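Local coordinates for PvdO (Pseudomonas aeruginosa, PDB 5HHA), which is a calcium-binding periplasmic protein of the formylglycine-generating enzyme family that probably takes part in maturation of the pyoverdine chromophore, at residues Q248-D253 and G264-A269; I79-V84 and G209-H214; V129-V134 and W220-W225. One frame throughout, in Å; residues are numbered along the deposited sequence. Where two conformers were deposited one is given.

Contact 1 of 3, residues Q248-D253 and G264-A269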
loop_
_atom_site.group_PDB
_atom_site.type_symbol
_atom_site.label_atom_id
_atom_site.label_comp_id
_atom_site.label_asym_id
_atom_site.label_seq_id
_atom_site.Cartn_x
_atom_site.Cartn_y
_atom_site.Cartn_z
ATOM N N GLN A 248 -8.680 3.211 -6.869
ATOM C CA GLN A 248 -7.881 3.907 -5.864
ATOM C C GLN A 248 -6.498 3.295 -5.720
ATOM O O GLN A 248 -6.314 2.074 -5.835
ATOM C CB GLN A 248 -8.569 3.836 -4.488
ATOM C CG GLN A 248 -9.980 4.384 -4.449
ATOM C CD GLN A 248 -10.143 5.908 -4.505
ATOM O OE1 GLN A 248 -9.196 6.699 -4.448
ATOM N NE2 GLN A 248 -11.357 6.317 -4.610
ATOM N N ILE A 249 -5.530 4.149 -5.403
ATOM C CA ILE A 249 -4.210 3.742 -4.938
ATOM C C ILE A 249 -3.927 4.520 -3.651
ATOM O O ILE A 249 -4.496 5.597 -3.405
ATOM C CB ILE A 249 -3.113 3.970 -6.008
ATOM C CG1 ILE A 249 -3.070 5.427 -6.437
ATOM C CG2 ILE A 249 -3.356 3.070 -7.204
ATOM C CD1 ILE A 249 -1.955 5.755 -7.460
ATOM N N ARG A 250 -3.069 3.975 -2.805
ATOM C CA ARG A 250 -2.806 4.555 -1.494
ATOM C C ARG A 250 -1.316 4.644 -1.207
ATOM O O ARG A 250 -0.492 3.955 -1.816
ATOM C CB ARG A 250 -3.500 3.749 -0.400
ATOM C CG ARG A 250 -4.978 4.159 -0.220
ATOM C CD ARG A 250 -5.095 5.632 0.205
ATOM N NE ARG A 250 -6.436 5.986 0.665
ATOM C CZ ARG A 250 -6.747 6.301 1.911
ATOM N NH1 ARG A 250 -5.851 6.397 2.890
ATOM N NH2 ARG A 250 -7.995 6.617 2.163
ATOM N N GLY A 251 -0.980 5.456 -0.218
ATOM C CA GLY A 251 0.391 5.680 0.193
ATOM C C GLY A 251 1.008 6.810 -0.597
ATOM O O GLY A 251 0.351 7.756 -1.012
ATOM N N ASN A 252 2.324 6.737 -0.761
ATOM C CA ASN A 252 3.057 7.778 -1.480
ATOM C C ASN A 252 4.377 7.177 -1.943
ATOM O O ASN A 252 4.912 6.296 -1.276
ATOM C CB ASN A 252 3.303 8.969 -0.544
ATOM C CG ASN A 252 3.709 10.217 -1.278
ATOM O OD1 ASN A 252 3.361 10.412 -2.440
ATOM N ND2 ASN A 252 4.389 11.102 -0.578
ATOM N N ASP A 253 4.918 7.661 -3.053
ATOM C CA ASP A 253 6.128 7.070 -3.601
ATOM C C ASP A 253 7.384 7.902 -3.401
ATOM O O ASP A 253 7.368 9.079 -3.028
ATOM C CB ASP A 253 5.945 6.718 -5.077
ATOM C CG ASP A 253 5.826 7.921 -5.970
ATOM O OD1 ASP A 253 6.849 8.476 -6.423
ATOM O OD2 ASP A 253 4.661 8.314 -6.275
ATOM N N GLY A 264 -4.290 9.897 5.368
ATOM C CA GLY A 264 -5.538 10.060 4.656
ATOM C C GLY A 264 -5.446 10.459 3.200
ATOM O O GLY A 264 -6.468 10.588 2.542
ATOM N N ASN A 265 -4.240 10.644 2.679
ATOM C CA ASN A 265 -4.078 11.025 1.277
ATOM C C ASN A 265 -4.668 9.974 0.353
ATOM O O ASN A 265 -4.444 8.776 0.578
ATOM C CB ASN A 265 -2.594 11.234 0.956
ATOM C CG ASN A 265 -2.373 12.035 -0.352
ATOM O OD1 ASN A 265 -2.183 11.485 -1.417
ATOM N ND2 ASN A 265 -2.375 13.317 -0.230
ATOM N N ARG A 266 -5.343 10.405 -0.703
ATOM C CA ARG A 266 -5.966 9.496 -1.660
ATOM C C ARG A 266 -5.424 9.786 -3.046
ATOM O O ARG A 266 -5.013 10.909 -3.339
ATOM C CB ARG A 266 -7.499 9.689 -1.696
ATOM C CG ARG A 266 -8.145 9.602 -0.334
ATOM C CD ARG A 266 -9.645 9.824 -0.396
ATOM N NE ARG A 266 -10.297 8.608 -0.872
ATOM C CZ ARG A 266 -11.551 8.547 -1.321
ATOM N NH1 ARG A 266 -12.297 9.642 -1.379
ATOM N NH2 ARG A 266 -12.062 7.385 -1.699
ATOM N N ASN A 267 -5.449 8.796 -3.928
ATOM C CA ASN A 267 -5.113 9.006 -5.330
ATOM C C ASN A 267 -5.753 7.880 -6.126
ATOM O O ASN A 267 -6.396 7.002 -5.561
ATOM C CB ASN A 267 -3.585 9.056 -5.490
ATOM C CG ASN A 267 -3.149 9.875 -6.703
ATOM O OD1 ASN A 267 -3.917 10.158 -7.612
ATOM N ND2 ASN A 267 -1.894 10.254 -6.717
ATOM N N ASN A 268 -5.593 7.911 -7.435
ATOM C CA ASN A 268 -6.262 6.954 -8.311
ATOM C C ASN A 268 -5.418 6.715 -9.555
ATOM O O ASN A 268 -4.505 7.464 -9.849
ATOM C CB ASN A 268 -7.681 7.434 -8.674
ATOM C CG ASN A 268 -7.672 8.677 -9.516
ATOM O OD1 ASN A 268 -7.943 9.780 -9.021
ATOM N ND2 ASN A 268 -7.316 8.536 -10.764
ATOM N N ALA A 269 -5.709 5.634 -10.246
ATOM C CA ALA A 269 -5.045 5.299 -11.500
ATOM C C ALA A 269 -6.047 4.470 -12.306
ATOM O O ALA A 269 -6.935 3.849 -11.744
ATOM C CB ALA A 269 -3.775 4.499 -11.238
HETATM O O HOH W 1 -6.884 6.492 -2.567
HETATM O O HOH W 2 -2.382 7.252 1.475
#
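Ile249 and Asn267 form an antiparallel hydrogen-bonded pair between short strands whose axes approach to 4.3 Å and run at 135° to each other. One half of the pair is firm, Ile249 N to Asn267 O at 3.0 Å; the return bond from Asn267 N to Ile249 O is long and weak, and a water beside that carbonyl takes the Asn267 N-H at 3.0 Å. The splay widens toward Gly251, where a second water accepts from Gly251 N and donates to Asn265 O, replacing direct pairing. Gly251 has a phi of 88°, at which a side chain would press on the carbonyl of Arg250. On the face of Ile249, its CG1 lies 3.8 Å from Asn267 CB; Asn267 in turn folds OD1 back to accept from Asn268 N at 2.8 Å. On the other face Arg250 bends at chi2 (-62°), bringing CD to 3.2 Å from Asn265 O and one guanidinium face over the Gly264-Asn265 backbone. Arg250 and Arg266 approach each other because the NE of each forms a salt bridge with Glu154 OE2, the shared carboxylate probably balancing part of their charge; Arg266 NH1 also holds the carbonyls of Asp64 and His228. Strand 247-251 thus runs between strands 218-221 and 266-269: Ile249 packs on Tyr218 and Trp220, while helix 154-162 supplies Glu154 and Glu158 to the arginines.

Contact 2 of 3, residues I79-V84 and G209-H214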
loop_
_atom_site.group_PDB
_atom_site.type_symbol
_atom_site.label_atom_id
_atom_site.label_comp_id
_atom_site.label_asym_id
_atom_site.label_seq_id
_atom_site.Cartn_x
_atom_site.Cartn_y
_atom_site.Cartn_z
ATOM N N ILE A 79 -2.500 -8.341 6.895
ATOM C CA ILE A 79 -1.960 -7.684 5.700
ATOM C C ILE A 79 -0.480 -7.937 5.654
ATOM O O ILE A 79 0.131 -8.249 6.661
ATOM C CB ILE A 79 -2.271 -6.151 5.651
ATOM C CG1 ILE A 79 -1.509 -5.401 6.738
ATOM C CG2 ILE A 79 -3.751 -5.874 5.704
ATOM C CD1 ILE A 79 -1.531 -3.873 6.510
ATOM N N SER A 80 0.112 -7.773 4.484
ATOM C CA SER A 80 1.558 -7.895 4.395
ATOM C C SER A 80 2.194 -6.712 5.129
ATOM O O SER A 80 1.807 -5.548 4.924
ATOM C CB SER A 80 1.997 -8.054 2.949
ATOM O OG SER A 80 1.582 -6.991 2.114
ATOM N N ARG A 81 3.100 -7.011 6.054
ATOM C CA ARG A 81 3.675 -5.935 6.855
ATOM C C ARG A 81 4.546 -5.009 6.026
ATOM O O ARG A 81 4.777 -3.840 6.398
ATOM C CB ARG A 81 4.414 -6.466 8.094
ATOM C CG ARG A 81 5.653 -7.291 7.858
ATOM C CD ARG A 81 6.287 -7.556 9.211
ATOM N NE ARG A 81 7.523 -8.321 9.146
ATOM C CZ ARG A 81 8.342 -8.465 10.184
ATOM N NH1 ARG A 81 8.029 -7.924 11.359
ATOM N NH2 ARG A 81 9.465 -9.171 10.051
ATOM N N TYR A 82 5.048 -5.546 4.921
ATOM C CA TYR A 82 5.755 -4.782 3.903
ATOM C C TYR A 82 4.930 -4.774 2.620
ATOM O O TYR A 82 4.039 -5.613 2.438
ATOM C CB TYR A 82 7.086 -5.447 3.561
ATOM C CG TYR A 82 7.974 -5.730 4.742
ATOM C CD1 TYR A 82 8.435 -4.699 5.536
ATOM C CD2 TYR A 82 8.376 -7.028 5.064
ATOM C CE1 TYR A 82 9.274 -4.936 6.602
ATOM C CE2 TYR A 82 9.218 -7.272 6.139
ATOM C CZ TYR A 82 9.632 -6.216 6.901
ATOM O OH TYR A 82 10.469 -6.459 7.968
ATOM N N GLN A 83 5.228 -3.849 1.729
ATOM C CA GLN A 83 4.875 -4.010 0.345
ATOM C C GLN A 83 5.460 -5.341 -0.157
ATOM O O GLN A 83 6.531 -5.779 0.295
ATOM C CB GLN A 83 5.417 -2.821 -0.446
ATOM C CG GLN A 83 4.639 -1.523 -0.169
ATOM C CD GLN A 83 5.482 -0.319 0.237
ATOM O OE1 GLN A 83 6.713 -0.345 0.274
ATOM N NE2 GLN A 83 4.777 0.783 0.522
ATOM N N VAL A 84 4.741 -5.994 -1.060
ATOM C CA VAL A 84 5.257 -7.229 -1.637
ATOM C C VAL A 84 6.556 -6.907 -2.352
ATOM O O VAL A 84 6.665 -5.891 -3.027
ATOM C CB VAL A 84 4.222 -7.860 -2.553
ATOM C CG1 VAL A 84 4.816 -9.057 -3.330
ATOM C CG2 VAL A 84 3.016 -8.319 -1.740
ATOM N N GLY A 209 2.736 -2.835 13.770
ATOM C CA GLY A 209 3.772 -3.679 13.213
ATOM C C GLY A 209 3.890 -3.592 11.698
ATOM O O GLY A 209 4.483 -4.464 11.058
ATOM N N VAL A 210 3.367 -2.520 11.109
ATOM C CA VAL A 210 3.361 -2.373 9.650
ATOM C C VAL A 210 4.434 -1.369 9.239
ATOM O O VAL A 210 4.628 -0.348 9.902
ATOM C CB VAL A 210 1.994 -1.883 9.183
ATOM C CG1 VAL A 210 1.951 -1.834 7.665
ATOM C CG2 VAL A 210 0.903 -2.801 9.676
ATOM N N TYR A 211 5.122 -1.631 8.121
ATOM C CA TYR A 211 6.217 -0.796 7.621
ATOM C C TYR A 211 5.853 -0.142 6.287
ATOM O O TYR A 211 5.075 -0.693 5.497
ATOM C CB TYR A 211 7.457 -1.648 7.356
ATOM C CG TYR A 211 8.076 -2.265 8.589
ATOM C CD1 TYR A 211 7.592 -3.458 9.125
ATOM C CD2 TYR A 211 9.181 -1.675 9.177
ATOM C CE1 TYR A 211 8.169 -4.022 10.233
ATOM C CE2 TYR A 211 9.789 -2.258 10.287
ATOM C CZ TYR A 211 9.265 -3.419 10.786
ATOM O OH TYR A 211 9.857 -4.000 11.915
ATOM N N ASP A 212 6.442 1.019 6.047
ATOM C CA ASP A 212 6.391 1.727 4.760
ATOM C C ASP A 212 4.999 2.204 4.360
ATOM O O ASP A 212 4.760 2.426 3.173
ATOM C CB ASP A 212 7.035 0.902 3.636
ATOM C CG ASP A 212 8.523 0.700 3.837
ATOM O OD1 ASP A 212 9.253 1.701 4.046
ATOM O OD2 ASP A 212 8.987 -0.469 3.799
ATOM N N MET A 213 4.105 2.406 5.319
ATOM C CA MET A 213 2.790 2.910 4.969
ATOM C C MET A 213 2.816 4.381 4.544
ATOM O O MET A 213 1.822 4.885 4.024
ATOM C CB MET A 213 1.817 2.704 6.123
ATOM C CG MET A 213 1.259 1.284 6.198
ATOM S SD MET A 213 0.004 1.034 4.923
ATOM C CE MET A 213 -0.711 -0.509 5.414
ATOM N N HIS A 214 3.922 5.082 4.759
ATOM C CA HIS A 214 4.008 6.519 4.483
ATOM C C HIS A 214 5.039 6.897 3.461
ATOM O O HIS A 214 5.370 8.066 3.304
ATOM C CB HIS A 214 4.124 7.290 5.792
ATOM C CG HIS A 214 3.016 6.930 6.728
ATOM N ND1 HIS A 214 1.805 7.588 6.832
ATOM C CD2 HIS A 214 2.929 5.861 7.530
ATOM C CE1 HIS A 214 1.027 6.929 7.679
ATOM N NE2 HIS A 214 1.707 5.887 8.130
HETATM O O HOH W 3 5.837 -6.376 12.481
HETATM O O HOH W 4 7.363 -2.085 2.311
#
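Tyr82 and Tyr211 each set CG anti to their own carbonyl carbon (chi1 -53° and -66°), and this sends the two phenol rings out side by side in the same direction. Their centroids are 5.0 Å apart and the planes tilt by 38°, an oblique pairing in which Tyr82 CE1 sits over one face of Tyr211, 3.4 Å from CD1. At the edge of the Tyr211 ring, near its plane, lies Arg81 O, which accepts from Tyr211 N at 2.8 Å. A long arginine suits this partly exposed side, since its extended chain passes alongside Tyr211 and still places NH2 on Glu41 and NH1 2.9 Å from a water that donates to Gly209 O. Apolar tips fill the buried end: Ile79 CD1 meets Met213 CE tip to tip at 3.6 Å, with Val210 CG2 against the same Ile79 methyl. Another water accepts from Gln83 N and donates to both Gln83 OE1 and Asp212 OD2, so the two polar side chains are coupled. Gln83 NE2 is held by Glu219, and Asp212 OD2 also accepts from Gly201 N. The loop 209-214 therefore covers the end of strand 77-80, with strand 42-52 against Ile79 and Val210 and Arg281 of strand 278-285 against Gln83, Val210 and Met213.

Contact 3 of 3, residues V129-V134 and W220-W225; sequences VDYNDV and WVADCW
Trp220 packs against the capped N terminus of helix 131-145, where Asp130 and Asp133 form a capping box: Asp133 N donates to Asp130 OD1 and Asp130 N to Asp133 OD2, each at 2.9 Å. The indole covers this first turn with a face and an edge at once. Over the face lie Tyr131 N and then Tyr131 CB, a CH-pi contact 4.1 Å from the centroid of the six-membered ring and 12° off its normal. At the edge, Trp220 NE1 donates in the ring plane to Val129 O at 2.9 Å, meeting that carbonyl from above its own plane. Val134 CG2 closes on Trp220 CD1 at 3.6 Å, a branched apolar tip packed obliquely on the indole. Tyr131, with CG anti to its backbone N (chi1 179°), reaches away from the helix along the strand, and its OH donates to Ala222 O at 2.6 Å on a lone pair in the carbonyl plane. Ala222 stands where the chain turns a corner between strands 218-221 and 223-224. The two aromatics thus each donate a hydrogen bond to a backbone carbonyl of the opposite segment: the NE1 bond helps set the turn of the indole, the OH bond anchors the end of the tyrosine, and together they fasten helix start to strand corner.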
loop_
_atom_site.group_PDB
_atom_site.type_symbol
_atom_site.label_atom_id
_atom_site.label_comp_id
_atom_site.label_asym_id
_atom_site.label_seq_id
_atom_site.Cartn_x
_atom_site.Cartn_y
_atom_site.Cartn_z
ATOM N N VAL A 129 3.531 -3.384 -12.032
ATOM C CA VAL A 129 2.388 -4.286 -12.067
ATOM C C VAL A 129 1.085 -3.484 -12.151
ATOM O O VAL A 129 0.950 -2.408 -11.540
ATOM C CB VAL A 129 2.337 -5.182 -10.811
ATOM C CG1 VAL A 129 3.400 -6.275 -10.872
ATOM C CG2 VAL A 129 2.452 -4.358 -9.515
ATOM N N ASP A 130 0.122 -3.982 -12.921
ATOM C CA ASP A 130 -1.187 -3.343 -12.950
ATOM C C ASP A 130 -2.122 -4.005 -11.941
ATOM O O ASP A 130 -1.776 -4.899 -11.200
ATOM C CB ASP A 130 -1.800 -3.209 -14.382
ATOM C CG ASP A 130 -2.364 -4.507 -14.942
ATOM O OD1 ASP A 130 -2.346 -5.538 -14.270
ATOM O OD2 ASP A 130 -2.861 -4.470 -16.105
ATOM N N TYR A 131 -3.341 -3.501 -11.909
ATOM C CA TYR A 131 -4.328 -3.945 -10.924
ATOM C C TYR A 131 -4.624 -5.442 -11.059
ATOM O O TYR A 131 -4.638 -6.176 -10.086
ATOM C CB TYR A 131 -5.581 -3.099 -11.125
ATOM C CG TYR A 131 -6.796 -3.339 -10.264
ATOM C CD1 TYR A 131 -7.759 -4.265 -10.636
ATOM C CD2 TYR A 131 -7.048 -2.549 -9.148
ATOM C CE1 TYR A 131 -8.935 -4.428 -9.911
ATOM C CE2 TYR A 131 -8.235 -2.704 -8.406
ATOM C CZ TYR A 131 -9.159 -3.652 -8.794
ATOM O OH TYR A 131 -10.358 -3.805 -8.104
ATOM N N ASN A 132 -4.854 -5.882 -12.291
ATOM C CA ASN A 132 -5.113 -7.296 -12.543
ATOM C C ASN A 132 -3.929 -8.194 -12.204
ATOM O O ASN A 132 -4.106 -9.316 -11.734
ATOM C CB ASN A 132 -5.508 -7.490 -14.007
ATOM C CG ASN A 132 -6.118 -8.841 -14.264
ATOM O OD1 ASN A 132 -7.229 -9.123 -13.823
ATOM N ND2 ASN A 132 -5.393 -9.689 -14.975
ATOM N N ASP A 133 -2.718 -7.689 -12.422
ATOM C CA ASP A 133 -1.541 -8.456 -12.068
ATOM C C ASP A 133 -1.548 -8.771 -10.573
ATOM O O ASP A 133 -1.162 -9.861 -10.154
ATOM C CB ASP A 133 -0.271 -7.657 -12.361
ATOM C CG ASP A 133 0.049 -7.540 -13.832
ATOM O OD1 ASP A 133 -0.262 -8.468 -14.606
ATOM O OD2 ASP A 133 0.664 -6.517 -14.202
ATOM N N VAL A 134 -1.934 -7.784 -9.760
ATOM C CA VAL A 134 -2.029 -7.977 -8.318
ATOM C C VAL A 134 -3.078 -9.031 -7.995
ATOM O O VAL A 134 -2.846 -9.915 -7.171
ATOM C CB VAL A 134 -2.342 -6.645 -7.586
ATOM C CG1 VAL A 134 -2.580 -6.897 -6.117
ATOM C CG2 VAL A 134 -1.189 -5.663 -7.769
ATOM N N TRP A 220 -1.688 -0.395 -5.019
ATOM C CA TRP A 220 -3.032 -0.714 -5.443
ATOM C C TRP A 220 -3.898 -1.140 -4.254
ATOM O O TRP A 220 -3.434 -1.865 -3.370
ATOM C CB TRP A 220 -3.021 -1.887 -6.422
ATOM C CG TRP A 220 -2.357 -1.610 -7.719
ATOM C CD1 TRP A 220 -1.151 -2.095 -8.117
ATOM C CD2 TRP A 220 -2.847 -0.795 -8.803
ATOM N NE1 TRP A 220 -0.867 -1.645 -9.385
ATOM C CE2 TRP A 220 -1.878 -0.840 -9.820
ATOM C CE3 TRP A 220 -3.994 -0.021 -9.004
ATOM C CZ2 TRP A 220 -2.032 -0.174 -11.027
ATOM C CZ3 TRP A 220 -4.141 0.643 -10.206
ATOM C CH2 TRP A 220 -3.156 0.572 -11.198
ATOM N N VAL A 221 -5.155 -0.696 -4.269
ATOM C CA VAL A 221 -6.209 -1.274 -3.429
ATOM C C VAL A 221 -7.385 -1.598 -4.353
ATOM O O VAL A 221 -7.413 -1.198 -5.503
ATOM C CB VAL A 221 -6.622 -0.364 -2.250
ATOM C CG1 VAL A 221 -5.421 -0.086 -1.346
ATOM C CG2 VAL A 221 -7.214 0.929 -2.742
ATOM N N ALA A 222 -8.388 -2.313 -3.840
ATOM C CA ALA A 222 -9.411 -2.874 -4.713
ATOM C C ALA A 222 -10.400 -1.833 -5.212
ATOM O O ALA A 222 -10.959 -1.978 -6.296
ATOM C CB ALA A 222 -10.185 -3.986 -4.014
ATOM N N ASP A 223 -10.676 -0.812 -4.399
ATOM C CA ASP A 223 -11.817 0.067 -4.582
ATOM C C ASP A 223 -11.807 0.796 -5.905
ATOM O O ASP A 223 -10.767 1.253 -6.382
ATOM C CB ASP A 223 -11.876 1.143 -3.479
ATOM C CG ASP A 223 -11.889 0.567 -2.087
ATOM O OD1 ASP A 223 -11.067 -0.318 -1.791
ATOM O OD2 ASP A 223 -12.734 1.024 -1.273
ATOM N N CYS A 224 -12.998 0.966 -6.467
ATOM C CA CYS A 224 -13.183 1.912 -7.552
ATOM C C CYS A 224 -13.097 3.332 -7.032
ATOM O O CYS A 224 -13.333 3.585 -5.878
ATOM C CB CYS A 224 -14.524 1.683 -8.243
ATOM S SG CYS A 224 -14.545 0.049 -9.046
ATOM N N TRP A 225 -12.757 4.253 -7.917
ATOM C CA TRP A 225 -12.538 5.640 -7.523
ATOM C C TRP A 225 -13.837 6.371 -7.189
ATOM O O TRP A 225 -14.857 6.253 -7.902
ATOM C CB TRP A 225 -11.842 6.391 -8.666
ATOM C CG TRP A 225 -11.769 7.876 -8.425
ATOM C CD1 TRP A 225 -10.993 8.509 -7.516
ATOM C CD2 TRP A 225 -12.507 8.897 -9.105
ATOM N NE1 TRP A 225 -11.197 9.863 -7.572
ATOM C CE2 TRP A 225 -12.125 10.129 -8.543
ATOM C CE3 TRP A 225 -13.458 8.883 -10.131
ATOM C CZ2 TRP A 225 -12.659 11.348 -8.968
ATOM C CZ3 TRP A 225 -13.996 10.096 -10.557
ATOM C CH2 TRP A 225 -13.586 11.312 -9.983
#

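From the N terminus, 79-84, which begins on the end of strand 77-80, opens contact 2; 129-134, at the start of helix 131-145, then opens contact 3. Contact 2 closes at 209-214 after a long excursion of 124 residues, and contact 3 closes soon afterwards at 220-225, so the two loops cross. Contact 1 follows in series, a local closure around ten loop residues between 248-253 and 264-269. All three reach one mixed sheet. Contact 2 fixes a loop over one strand end, contact 3 brings a helix to strand 218-221, and contact 1 adds strand 266-269 to the next strand. Contacts 1 and 3 touch directly through Gln248 N and Asp223 O, probably hydrogen-bonded.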